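Local structure of protein bvu-3222 (Bacteroides vulgatus ATCC 8482, 3FYF) at residues V34-A39 with I136-G141; L50-V55 with R63-N68; N54-N59 with T159-L164; V100-N105 with Y123-I128; A129-V134 with N150-G155. The protein is of unknown function but belongs to the DUF4251 family, is probably exported to the periplasm by a signal sequence and assembles as two chains. All blocks are in the same frame, centred on the assembly; numbering follows the deposited sequence. Where two conformers were deposited one is given.

Contact 1 of 5, residues V34-A39 with I136-G141; sequences VSYVQA and IVLTGG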
# COMPACT_ATOMS: atom_id res chain seq x y z
N VAL B 34 16.75 7.74 9.72
CA VAL B 34 17.67 8.42 8.78
C VAL B 34 16.92 8.87 7.53
O VAL B 34 17.03 10.03 7.11
CB VAL B 34 18.90 7.52 8.43
CG1 VAL B 34 19.59 7.98 7.14
CG2 VAL B 34 19.89 7.49 9.59
N SER B 35 16.14 7.95 6.96
CA SER B 35 15.32 8.22 5.78
C SER B 35 14.25 9.28 6.03
O SER B 35 13.90 10.04 5.13
CB SER B 35 14.66 6.93 5.30
OG SER B 35 15.56 5.85 5.34
N TYR B 36 13.74 9.32 7.27
CA TYR B 36 12.77 10.31 7.71
C TYR B 36 13.31 11.73 7.64
O TYR B 36 12.70 12.58 6.99
CB TYR B 36 12.31 9.98 9.14
CG TYR B 36 11.40 11.00 9.79
CD1 TYR B 36 10.16 11.31 9.24
CD2 TYR B 36 11.78 11.62 10.98
CE1 TYR B 36 9.32 12.23 9.85
CE2 TYR B 36 10.94 12.54 11.59
CZ TYR B 36 9.72 12.84 11.02
OH TYR B 36 8.89 13.75 11.63
N VAL B 37 14.45 11.97 8.29
CA VAL B 37 15.13 13.27 8.33
C VAL B 37 15.49 13.75 6.91
O VAL B 37 15.28 14.92 6.57
CB VAL B 37 16.37 13.23 9.27
CG1 VAL B 37 17.14 14.55 9.26
CG2 VAL B 37 15.96 12.87 10.70
N GLN B 38 15.99 12.83 6.09
CA GLN B 38 16.23 13.07 4.67
C GLN B 38 14.97 13.47 3.90
O GLN B 38 15.04 14.30 2.99
CB GLN B 38 16.86 11.85 4.00
CG GLN B 38 18.35 11.67 4.29
CD GLN B 38 18.94 10.44 3.60
OE1 GLN B 38 18.21 9.63 3.02
NE2 GLN B 38 20.26 10.30 3.67
N ALA B 39 13.83 12.86 4.24
CA ALA B 39 12.54 13.19 3.61
C ALA B 39 12.03 14.56 4.06
O ALA B 39 11.54 15.34 3.24
CB ALA B 39 11.51 12.10 3.89
N ILE B 136 0.32 15.12 0.15
CA ILE B 136 1.27 14.12 0.62
C ILE B 136 1.14 13.97 2.13
O ILE B 136 1.12 14.95 2.87
CB ILE B 136 2.75 14.48 0.25
CG1 ILE B 136 2.93 14.58 -1.26
CG2 ILE B 136 3.73 13.45 0.85
CD1 ILE B 136 4.28 15.18 -1.71
N VAL B 137 1.05 12.72 2.59
CA VAL B 137 1.15 12.43 4.01
C VAL B 137 2.40 11.57 4.17
O VAL B 137 2.49 10.50 3.57
CB VAL B 137 -0.08 11.65 4.53
CG1 VAL B 137 0.07 11.36 6.01
CG2 VAL B 137 -1.39 12.46 4.25
N LEU B 138 3.37 12.06 4.95
CA LEU B 138 4.59 11.31 5.28
C LEU B 138 4.48 10.72 6.68
O LEU B 138 4.24 11.44 7.65
CB LEU B 138 5.82 12.22 5.17
CG LEU B 138 7.18 11.83 5.75
CD1 LEU B 138 7.82 10.68 4.98
CD2 LEU B 138 8.11 13.03 5.75
N THR B 139 4.66 9.40 6.79
CA THR B 139 4.61 8.71 8.08
C THR B 139 5.85 9.05 8.92
O THR B 139 6.98 8.89 8.47
CB THR B 139 4.49 7.18 7.88
OG1 THR B 139 3.39 6.89 7.00
CG2 THR B 139 4.27 6.47 9.20
N GLY B 140 5.62 9.52 10.15
CA GLY B 140 6.69 9.92 11.06
C GLY B 140 7.65 8.80 11.43
O GLY B 140 7.22 7.67 11.69
N GLY B 141 8.95 9.11 11.43
CA GLY B 141 10.00 8.13 11.69
C GLY B 141 10.29 7.20 10.53
O GLY B 141 11.01 6.22 10.70

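Contact 2 of 5, residues L50-V55 with R63-N68; sequences LEADNV and RFVSSN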
# COMPACT_ATOMS: atom_id res chain seq x y z
N LEU B 50 8.57 11.29 -4.82
CA LEU B 50 7.95 10.10 -4.26
C LEU B 50 8.00 8.99 -5.29
O LEU B 50 7.37 9.08 -6.34
CB LEU B 50 6.52 10.33 -3.77
CG LEU B 50 6.01 9.06 -3.06
CD1 LEU B 50 5.52 9.37 -1.68
CD2 LEU B 50 4.97 8.26 -3.86
N GLU B 51 8.75 7.94 -4.97
CA GLU B 51 8.90 6.77 -5.82
C GLU B 51 7.79 5.78 -5.51
O GLU B 51 7.82 5.12 -4.46
CB GLU B 51 10.27 6.14 -5.55
CG GLU B 51 11.47 7.08 -5.80
CD GLU B 51 12.80 6.45 -5.45
OE1 GLU B 51 13.84 6.92 -5.97
OE2 GLU B 51 12.83 5.50 -4.63
N ALA B 52 6.81 5.67 -6.40
CA ALA B 52 5.61 4.87 -6.15
C ALA B 52 5.87 3.37 -6.19
O ALA B 52 6.42 2.83 -7.16
CB ALA B 52 4.51 5.22 -7.12
N ASP B 53 5.46 2.72 -5.10
CA ASP B 53 5.43 1.27 -5.00
C ASP B 53 4.09 0.73 -5.49
O ASP B 53 4.03 -0.27 -6.21
CB ASP B 53 5.67 0.85 -3.56
CG ASP B 53 5.51 -0.63 -3.36
OD1 ASP B 53 6.35 -1.40 -3.87
OD2 ASP B 53 4.53 -1.02 -2.69
N ASN B 54 3.00 1.38 -5.09
CA ASN B 54 1.68 1.02 -5.60
C ASN B 54 0.78 2.23 -5.85
O ASN B 54 1.05 3.32 -5.37
CB ASN B 54 0.97 0.00 -4.68
CG ASN B 54 0.72 0.54 -3.30
OD1 ASN B 54 -0.31 1.17 -3.05
ND2 ASN B 54 1.64 0.28 -2.39
N VAL B 55 -0.28 2.01 -6.62
CA VAL B 55 -1.20 3.07 -6.99
C VAL B 55 -2.60 2.57 -6.70
O VAL B 55 -2.91 1.42 -7.00
CB VAL B 55 -1.03 3.47 -8.49
CG1 VAL B 55 -2.17 4.32 -8.98
CG2 VAL B 55 0.31 4.21 -8.70
N ARG B 63 -2.75 -1.49 -7.76
CA ARG B 63 -1.77 -2.23 -8.53
C ARG B 63 -0.38 -1.89 -8.02
O ARG B 63 -0.06 -0.72 -7.80
CB ARG B 63 -1.88 -1.88 -10.01
CG ARG B 63 -1.97 -3.09 -10.91
CD ARG B 63 -0.63 -3.49 -11.47
NE ARG B 63 -0.74 -4.62 -12.39
CZ ARG B 63 0.24 -5.49 -12.60
NH1 ARG B 63 0.05 -6.49 -13.46
NH2 ARG B 63 1.39 -5.38 -11.96
N PHE B 64 0.44 -2.92 -7.80
CA PHE B 64 1.86 -2.73 -7.52
C PHE B 64 2.58 -2.32 -8.80
O PHE B 64 2.20 -2.74 -9.89
CB PHE B 64 2.50 -3.98 -6.90
CG PHE B 64 2.15 -4.15 -5.46
CD1 PHE B 64 2.65 -3.28 -4.51
CD2 PHE B 64 1.29 -5.15 -5.05
CE1 PHE B 64 2.31 -3.41 -3.18
CE2 PHE B 64 0.95 -5.29 -3.72
CZ PHE B 64 1.46 -4.41 -2.78
N VAL B 65 3.60 -1.50 -8.64
CA VAL B 65 4.05 -0.68 -9.75
C VAL B 65 5.56 -0.40 -9.69
O VAL B 65 6.18 -0.52 -8.64
CB VAL B 65 3.15 0.61 -9.79
CG1 VAL B 65 3.93 1.90 -9.55
CG2 VAL B 65 2.28 0.62 -11.02
N SER B 66 6.15 -0.09 -10.84
CA SER B 66 7.54 0.37 -10.88
C SER B 66 7.62 1.88 -10.68
O SER B 66 6.85 2.63 -11.27
CB SER B 66 8.21 -0.02 -12.20
OG SER B 66 9.44 0.67 -12.36
N SER B 67 8.57 2.31 -9.86
CA SER B 67 8.75 3.73 -9.53
C SER B 67 9.45 4.56 -10.61
O SER B 67 9.52 5.79 -10.50
CB SER B 67 9.48 3.87 -8.20
OG SER B 67 10.69 3.13 -8.18
N ASN B 68 9.97 3.88 -11.63
CA ASN B 68 10.56 4.55 -12.80
C ASN B 68 9.52 5.26 -13.66
O ASN B 68 9.81 6.30 -14.26
CB ASN B 68 11.34 3.55 -13.67
CG ASN B 68 12.74 3.26 -13.14
OD1 ASN B 68 13.20 3.86 -12.17
ND2 ASN B 68 13.42 2.32 -13.79

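Contact 3 of 5, residues N54-N59 with T159-L164; sequences NVVFRN and TMNGYL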
# COMPACT_ATOMS: atom_id res chain seq x y z
N ASN B 54 3.00 1.38 -5.09
CA ASN B 54 1.68 1.02 -5.60
C ASN B 54 0.78 2.23 -5.85
O ASN B 54 1.05 3.32 -5.37
CB ASN B 54 0.97 0.00 -4.68
CG ASN B 54 0.72 0.54 -3.30
OD1 ASN B 54 -0.31 1.17 -3.05
ND2 ASN B 54 1.64 0.28 -2.39
N VAL B 55 -0.28 2.01 -6.62
CA VAL B 55 -1.20 3.07 -6.99
C VAL B 55 -2.60 2.57 -6.70
O VAL B 55 -2.91 1.42 -7.00
CB VAL B 55 -1.03 3.47 -8.49
CG1 VAL B 55 -2.17 4.32 -8.98
CG2 VAL B 55 0.31 4.21 -8.70
N VAL B 56 -3.42 3.42 -6.08
CA VAL B 56 -4.83 3.13 -5.76
C VAL B 56 -5.74 4.11 -6.50
O VAL B 56 -5.56 5.33 -6.41
CB VAL B 56 -5.11 3.16 -4.21
CG1 VAL B 56 -6.55 2.76 -3.90
CG2 VAL B 56 -4.14 2.24 -3.46
N PHE B 57 -6.72 3.57 -7.22
CA PHE B 57 -7.64 4.36 -8.04
C PHE B 57 -8.93 4.58 -7.28
O PHE B 57 -9.17 3.94 -6.25
CB PHE B 57 -7.89 3.64 -9.38
CG PHE B 57 -6.63 3.38 -10.16
CD1 PHE B 57 -6.16 4.33 -11.07
CD2 PHE B 57 -5.91 2.20 -9.99
CE1 PHE B 57 -5.00 4.10 -11.79
CE2 PHE B 57 -4.74 1.96 -10.69
CZ PHE B 57 -4.29 2.91 -11.60
N ARG B 58 -9.78 5.49 -7.79
CA ARG B 58 -11.03 5.84 -7.10
C ARG B 58 -12.08 4.74 -7.15
O ARG B 58 -13.04 4.74 -6.37
CB ARG B 58 -11.60 7.18 -7.61
CG ARG B 58 -12.15 7.16 -9.03
CD ARG B 58 -13.06 8.37 -9.28
NE ARG B 58 -14.43 8.13 -8.82
CZ ARG B 58 -15.51 8.13 -9.61
NH1 ARG B 58 -16.71 7.90 -9.09
NH2 ARG B 58 -15.39 8.38 -10.91
N ASN B 59 -11.90 3.79 -8.07
CA ASN B 59 -12.74 2.59 -8.10
C ASN B 59 -12.23 1.46 -7.19
O ASN B 59 -12.69 0.33 -7.30
CB ASN B 59 -12.97 2.12 -9.55
CG ASN B 59 -11.74 1.53 -10.20
OD1 ASN B 59 -10.61 1.65 -9.71
ND2 ASN B 59 -11.95 0.88 -11.33
N THR B 159 -4.08 7.77 -5.93
CA THR B 159 -3.16 7.81 -4.80
C THR B 159 -1.93 6.96 -5.11
O THR B 159 -2.07 5.83 -5.57
CB THR B 159 -3.85 7.32 -3.51
OG1 THR B 159 -5.01 8.12 -3.24
CG2 THR B 159 -2.91 7.41 -2.32
N MET B 160 -0.74 7.50 -4.88
CA MET B 160 0.52 6.76 -5.00
C MET B 160 1.11 6.53 -3.62
O MET B 160 1.32 7.48 -2.86
CB MET B 160 1.56 7.54 -5.81
CG MET B 160 1.19 7.80 -7.26
SD MET B 160 2.57 8.43 -8.25
CE MET B 160 1.74 8.39 -9.81
N ASN B 161 1.40 5.26 -3.30
CA ASN B 161 2.02 4.90 -2.04
C ASN B 161 3.43 4.43 -2.29
O ASN B 161 3.64 3.55 -3.11
CB ASN B 161 1.23 3.79 -1.34
CG ASN B 161 -0.19 4.23 -1.01
OD1 ASN B 161 -0.39 5.21 -0.30
ND2 ASN B 161 -1.17 3.50 -1.53
N GLY B 162 4.39 5.02 -1.59
CA GLY B 162 5.78 4.66 -1.82
C GLY B 162 6.75 5.35 -0.89
O GLY B 162 6.43 5.59 0.27
N TYR B 163 7.93 5.66 -1.42
CA TYR B 163 9.05 6.16 -0.63
C TYR B 163 9.41 7.58 -1.05
O TYR B 163 9.60 7.85 -2.24
CB TYR B 163 10.26 5.22 -0.76
CG TYR B 163 9.97 3.81 -0.27
CD1 TYR B 163 10.13 3.47 1.07
CD2 TYR B 163 9.51 2.82 -1.15
CE1 TYR B 163 9.84 2.18 1.53
CE2 TYR B 163 9.21 1.54 -0.70
CZ TYR B 163 9.39 1.22 0.63
OH TYR B 163 9.10 -0.05 1.07
N LEU B 164 9.48 8.48 -0.07
CA LEU B 164 9.82 9.88 -0.31
C LEU B 164 11.32 10.12 -0.11
O LEU B 164 11.83 10.03 1.01
CB LEU B 164 9.01 10.77 0.64
CG LEU B 164 8.92 12.27 0.36
CD1 LEU B 164 8.26 12.54 -0.99
CD2 LEU B 164 8.14 12.93 1.47

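Contact 4 of 5, residues V100-N105 with Y123-I128; sequences VTVQGN and YGINGI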
# COMPACT_ATOMS: atom_id res chain seq x y z
N VAL B 100 -0.32 10.09 -18.31
CA VAL B 100 -0.28 11.56 -18.26
C VAL B 100 0.99 12.08 -17.61
O VAL B 100 1.54 11.46 -16.71
CB VAL B 100 -1.50 12.17 -17.53
CG1 VAL B 100 -2.63 12.48 -18.50
CG2 VAL B 100 -1.96 11.28 -16.39
N THR B 101 1.43 13.24 -18.09
CA THR B 101 2.55 13.96 -17.51
C THR B 101 2.07 15.37 -17.15
O THR B 101 1.98 16.24 -18.02
CB THR B 101 3.76 14.04 -18.46
OG1 THR B 101 4.09 12.72 -18.93
CG2 THR B 101 4.97 14.64 -17.76
N VAL B 102 1.73 15.56 -15.88
CA VAL B 102 1.36 16.87 -15.37
C VAL B 102 2.63 17.57 -14.91
O VAL B 102 3.11 17.34 -13.80
CB VAL B 102 0.34 16.76 -14.20
CG1 VAL B 102 -0.26 18.13 -13.87
CG2 VAL B 102 -0.77 15.77 -14.52
N GLN B 103 3.20 18.38 -15.79
CA GLN B 103 4.42 19.14 -15.50
C GLN B 103 4.12 20.63 -15.44
O GLN B 103 3.24 21.11 -16.17
CB GLN B 103 5.52 18.83 -16.53
CG GLN B 103 5.18 19.22 -17.98
CD GLN B 103 5.77 18.28 -19.02
OE1 GLN B 103 5.09 17.89 -19.97
NE2 GLN B 103 7.04 17.90 -18.84
N GLY B 104 4.82 21.36 -14.58
CA GLY B 104 4.58 22.79 -14.43
C GLY B 104 5.00 23.42 -13.11
O GLY B 104 5.78 22.83 -12.35
N ASN B 105 4.48 24.62 -12.85
CA ASN B 105 4.85 25.41 -11.68
C ASN B 105 4.19 24.92 -10.39
O ASN B 105 3.00 24.58 -10.39
CB ASN B 105 4.49 26.88 -11.89
CG ASN B 105 5.31 27.54 -12.99
OD1 ASN B 105 6.50 27.79 -12.83
ND2 ASN B 105 4.66 27.84 -14.11
N TYR B 123 0.16 21.05 -2.02
CA TYR B 123 0.52 22.01 -3.08
C TYR B 123 -0.30 21.83 -4.36
O TYR B 123 -0.99 20.83 -4.55
CB TYR B 123 2.02 21.97 -3.40
CG TYR B 123 2.53 20.65 -3.95
CD1 TYR B 123 2.91 19.62 -3.09
CD2 TYR B 123 2.66 20.43 -5.32
CE1 TYR B 123 3.39 18.41 -3.57
CE2 TYR B 123 3.14 19.23 -5.81
CZ TYR B 123 3.50 18.22 -4.93
OH TYR B 123 3.98 17.02 -5.40
N GLY B 124 -0.21 22.83 -5.24
CA GLY B 124 -0.84 22.78 -6.55
C GLY B 124 0.20 22.71 -7.66
O GLY B 124 1.35 23.10 -7.47
N ILE B 125 -0.22 22.18 -8.81
CA ILE B 125 0.61 22.12 -10.01
C ILE B 125 -0.16 22.78 -11.15
O ILE B 125 -1.30 22.42 -11.43
CB ILE B 125 0.93 20.64 -10.42
CG1 ILE B 125 1.72 19.91 -9.32
CG2 ILE B 125 1.70 20.59 -11.74
CD1 ILE B 125 3.21 20.17 -9.34
N ASN B 126 0.47 23.77 -11.79
CA ASN B 126 -0.14 24.44 -12.94
C ASN B 126 0.46 23.95 -14.25
O ASN B 126 1.57 24.32 -14.62
CB ASN B 126 -0.04 25.96 -12.81
CG ASN B 126 -1.21 26.57 -12.06
OD1 ASN B 126 -1.72 27.63 -12.44
ND2 ASN B 126 -1.64 25.91 -10.98
N GLY B 127 -0.30 23.10 -14.95
CA GLY B 127 0.18 22.46 -16.17
C GLY B 127 -0.35 23.10 -17.44
O GLY B 127 -1.08 24.10 -17.39
N ILE B 128 0.02 22.51 -18.58
CA ILE B 128 -0.43 22.99 -19.88
C ILE B 128 -1.85 22.49 -20.18
O ILE B 128 -2.77 23.29 -20.35
CB ILE B 128 0.57 22.63 -21.02
CG1 ILE B 128 1.89 23.38 -20.81
CG2 ILE B 128 -0.02 22.95 -22.40
CD1 ILE B 128 3.01 22.97 -21.76

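Contact 5 of 5, residues A129-V134 with N150-G155; sequences AVSATV and NPNFSG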
# COMPACT_ATOMS: atom_id res chain seq x y z
N ALA B 129 -2.03 21.17 -20.23
CA ALA B 129 -3.34 20.60 -20.50
C ALA B 129 -4.17 20.53 -19.22
O ALA B 129 -5.29 21.06 -19.17
CB ALA B 129 -3.20 19.22 -21.14
N VAL B 130 -3.63 19.89 -18.19
CA VAL B 130 -4.36 19.67 -16.94
C VAL B 130 -3.63 20.22 -15.70
O VAL B 130 -2.40 20.27 -15.66
CB VAL B 130 -4.75 18.17 -16.74
CG1 VAL B 130 -5.69 17.70 -17.86
CG2 VAL B 130 -3.51 17.27 -16.68
N SER B 131 -4.43 20.63 -14.72
CA SER B 131 -3.92 21.13 -13.44
C SER B 131 -4.29 20.17 -12.31
O SER B 131 -5.20 19.35 -12.46
CB SER B 131 -4.48 22.52 -13.15
OG SER B 131 -5.90 22.50 -13.11
N ALA B 132 -3.59 20.26 -11.18
CA ALA B 132 -3.84 19.35 -10.05
C ALA B 132 -3.49 19.93 -8.68
O ALA B 132 -2.59 20.75 -8.55
CB ALA B 132 -3.11 18.01 -10.26
N THR B 133 -4.22 19.50 -7.67
CA THR B 133 -3.78 19.68 -6.29
C THR B 133 -3.30 18.34 -5.75
O THR B 133 -3.89 17.29 -6.01
CB THR B 133 -4.86 20.29 -5.38
OG1 THR B 133 -6.08 19.54 -5.50
CG2 THR B 133 -5.11 21.75 -5.75
N VAL B 134 -2.20 18.40 -5.01
CA VAL B 134 -1.47 17.25 -4.53
C VAL B 134 -1.46 17.28 -3.01
O VAL B 134 -1.26 18.34 -2.40
CB VAL B 134 -0.01 17.26 -5.05
CG1 VAL B 134 0.75 16.04 -4.60
CG2 VAL B 134 0.03 17.36 -6.58
N ASN B 150 -5.58 15.20 -7.16
CA ASN B 150 -6.89 15.66 -7.61
C ASN B 150 -6.76 16.52 -8.90
O ASN B 150 -6.45 17.70 -8.82
CB ASN B 150 -7.54 16.46 -6.47
CG ASN B 150 -8.93 17.01 -6.81
OD1 ASN B 150 -9.37 16.98 -7.96
ND2 ASN B 150 -9.62 17.51 -5.79
N PRO B 151 -7.01 15.92 -10.08
CA PRO B 151 -6.88 16.67 -11.33
C PRO B 151 -8.12 17.49 -11.73
O PRO B 151 -9.24 17.01 -11.65
CB PRO B 151 -6.62 15.57 -12.36
CG PRO B 151 -7.32 14.38 -11.83
CD PRO B 151 -7.38 14.52 -10.32
N ASN B 152 -7.89 18.73 -12.15
CA ASN B 152 -8.93 19.64 -12.66
C ASN B 152 -10.17 19.74 -11.77
O ASN B 152 -11.30 19.69 -12.26
CB ASN B 152 -9.34 19.23 -14.08
CG ASN B 152 -8.14 18.99 -14.97
OD1 ASN B 152 -7.31 19.88 -15.19
ND2 ASN B 152 -8.05 17.78 -15.50
N PHE B 153 -9.94 19.81 -10.45
CA PHE B 153 -11.00 19.95 -9.43
C PHE B 153 -12.08 18.87 -9.46
O PHE B 153 -13.14 19.04 -8.85
CB PHE B 153 -11.66 21.35 -9.51
CG PHE B 153 -10.69 22.50 -9.50
CD1 PHE B 153 -10.21 23.01 -8.30
CD2 PHE B 153 -10.27 23.08 -10.70
CE1 PHE B 153 -9.32 24.08 -8.29
CE2 PHE B 153 -9.38 24.15 -10.70
CZ PHE B 153 -8.91 24.66 -9.49
N SER B 154 -11.82 17.76 -10.14
CA SER B 154 -12.84 16.73 -10.38
C SER B 154 -13.11 15.85 -9.16
O SER B 154 -14.18 15.24 -9.05
CB SER B 154 -12.47 15.86 -11.59
OG SER B 154 -11.22 15.22 -11.40
N GLY B 155 -12.14 15.82 -8.24
CA GLY B 155 -12.17 14.95 -7.07
C GLY B 155 -10.86 14.19 -6.95
O GLY B 155 -10.09 14.10 -7.92

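Contact 1 of 5, residues V34-A39 with I136-G141
Residues 34-39 of helix 27-44 meet strand 132-138 near Leu138 and the Gly140-Gly141 loop, where the backbones of Tyr36 and Gly141 come within 5.3 Å, CA to CA, while Ala39 stays 8.3 Å from Leu138 by the same measure. No hydrogen bond crosses the contact, so side chains and the glycine backbone carry it. The ring of Tyr36 lies under the loop: Gly141 N stands over the ring centre, 3.3 Å from Tyr36 CD1, and Gly140 C lies over the same face toward the rim. Gly141 CA completes a CH-pi contact, 4.0 Å from the Tyr36 ring centroid and 23° off the normal. Tyr36 CG is anti to its backbone N (chi1 174°), which starts the ring off toward the loop, and its OH is hydrogen-bonded to Gly117 O. One helical turn on, Ala39 CB rests against both branches of Leu138, 4.0 Å from Leu138 CD2 and 4.1 Å from Leu138 CD1; Leu138 also packs on Ile40 and Leu43. An alanine in place of Tyr36 would probably leave the Gly140-Gly141 backbone without its aromatic platform and Gly117 O without this hydroxyl partner. Gly141 has a positive phi of 77°, a conformation easy for glycine, where the loop passes over the ring. The arrangement is that of an alpha helix laid against one end of an antiparallel beta-sheet, with a tyrosine face packed under a Gly-Gly loop backbone.

Contact 2 of 5, residues L50-V55 with R63-N68
Phe64 runs beside Asp53 and Asn54, and its side chain can be followed outward. Its CB lies 4.1 Å from Asp53 O. CD1 then meets Asn54 CB at 3.7 Å and also nears the Asp53 carboxylate. At CE1 the ring edge receives Asp53 OD2 in its plane, 3.3 Å away, so the acceptor faces the rim hydrogens; the carboxylate is turned 59° from the ring. Asn54 ND2 donates to the same OD2 at 3.2 Å, on its anti side, which ties the carboxylate to the neighbouring amide, while Asn54 OD1 is engaged by Asn161.

The backbones pair antiparallel. Val55 and Arg63 exchange two N-H...O bonds, and Val65 N reaches Asp53 O at 2.8 Å with a bent N-H...O angle of 137°. Beyond this pairing, Val65 CG1 touches Ala52 CB at 4.2 Å, and Ser67 CB lies 3.6 Å from Glu51 CB. Asp53 and Asn54 both face Asn161, which makes a classic beta bulge where the chain turns its corner.

The contact thus joins the two hairpin strands 54-57 and 62-64 and lays the loop after 62-64, through Val65 and Ser67, against Glu51 and Ala52 of strand 48-52. Strand 158-166 runs along both 48-52 and 54-57, and the ring of Phe64 meets Tyr163 of the second subunit, with ring planes about 15° apart.

Contact 3 of 5, residues N54-N59 with T159-L164
Asn54 and Asn161 are joined three times, twice through their backbones and once through their side chains. Asn54 N donates to Asn161 O at 3.0 Å, and Asn161 N returns a bond to Asn54 O at 2.9 Å, both nearly straight. The side-chain hydrogen bond is as short: Asn161 ND2 reaches Asn54 OD1 at 2.9 Å with an N-H...O angle of 172°, in the plane of the Asn161 amide although the two amides are turned 46° apart. Asn161 OD1 is hydrogen-bonded to Ser146 OG. An alanine at Asn54 would probably leave Asn161 ND2 without this acceptor, its amide less firmly oriented, and the Asp53 carboxylate without the donor it has in Asn54 ND2. Next along the ladder, Val56 and Thr159 form a second hydrogen-bonded pair, with Val56 N 2.8 Å from Thr159 O. Between these pairs Val55 CG2 packs on Met160 CG at 4.0 Å, on the sheet face opposite the asparagines, while Val56 CG2 lies 3.8 Å from Asn161 ND2. The segment axes run 158° apart and approach to 4.7 Å: a twisted antiparallel beta ladder that starts at a classic bulge, here with an asparagine pair bridging adjacent strands.

Contact 4 of 5, residues V100-N105 with Y123-I128
Val102 and Ile125 make the apolar core of the contact: Val102 CG1 touches Ile125 CG2 at 3.8 Å, one methyl against another. Ile125 CG2 is anti to its backbone N, which sets it beside the carbonyl carbon as the methyl that meets Val102, and it also lies 4.3 Å from Gly104 N. The polar part is backbone alone. Asn126 N donates to Asn105 O at 3.0 Å, in the carbonyl plane and at an N-H...O angle of 166°, whereas the return bond from Asn105 N to Asn126 O is weak, 3.4 Å long and bent to 139°. Around this uneven pair run CA-H...O contacts: Gly104 CA approaches Asn126 O at 3.4 Å, and Gly127 CA approaches Gln103 O at 3.3 Å.

These features mark the open end of the antiparallel beta hairpin formed by strands 100-113 and 119-126. The short segments measured here cross at 102°, with Asn105-Asn126 the only bridge within them. Gly104 sits next to that bridge. A CB modelled on Gly104 would clash with Asn126 O, at 2.0 Å, so the close approach of the chains depends on the missing side chain.

Farther out, neighbouring strands position the first shell. Val102 is bonded through its backbone to Ile81 and packs on the side chain of that residue, which Ile125 touches as well. Ile125 is held on its other edge by backbone pairing with Ala132, and its side chain packs on Val106 and Val134.

Contact 5 of 5, residues A129-V134 with N150-G155
At the open end of the beta hairpin of strands 132-138 and 144-151, Thr133 pairs with Asn150 and Ser131 meets Asn152, and the chain then enters a type I' turn running from Pro151 to Ser154. Thr133 and Asn150 form the hydrogen-bonded pair: Asn150 N donates to Thr133 O at 2.9 Å, and Thr133 N returns a bond to Asn150 O. Their side chains lie side by side, Thr133 OG1 3.5 Å from Asn150 CB. Ala132 faces Pro151 at the adjoining non-hydrogen-bonded pair, with Ala132 CB 4.1 Å from Pro151 CA; proline fits this place, since no N-H is needed from it.

Beyond the pair, Asn152 grips Ser131 twice. Its backbone N meets Ser131 O at 2.8 Å, and its side-chain OD1 accepts from Ser131 N at 3.0 Å, with the donor tilted 34° from the amide carbonyl plane. The amide of Asn152 crosses the side chain of Val130, ND2 lying 3.3 Å from Val130 CG1. An extra backbone-like bond thus prolongs the pairing past the last bridge.

The turn is closed from within. Pro151 O accepts from both Ser154 N and Ser154 OG, the hydroxyl bond being 2.7 Å long. Asn150 OD1 takes the N-H of Gly155 from above its carbonyl plane. Asn152 and Phe153 both have positive phi, 49° and 56°, the left-handed pair of central residues that defines a type I' beta turn.

How the contacts relate
Contact 3 is the buried one; the other four are partly buried, and the centres of contacts 4 and 5 lie about 19 and 20 Å from the chain centre, against 9 Å for contacts 1 to 3. Contacts 2 and 3 share strand 54-57 and bind its two edges, with Asp53 N and Glu51 N probably hydrogen-bonded to strand 158-166. Contacts 4 and 5 adjoin through strands 119-126 and 132-138, and contacts 1 and 5 use opposite ends of the latter. Chemistry follows place: contact 1, helix on sheet, has no hydrogen bond across it, whereas the others rest on antiparallel backbone pairing. Contacts 1, 2 and 3 also touch the second subunit.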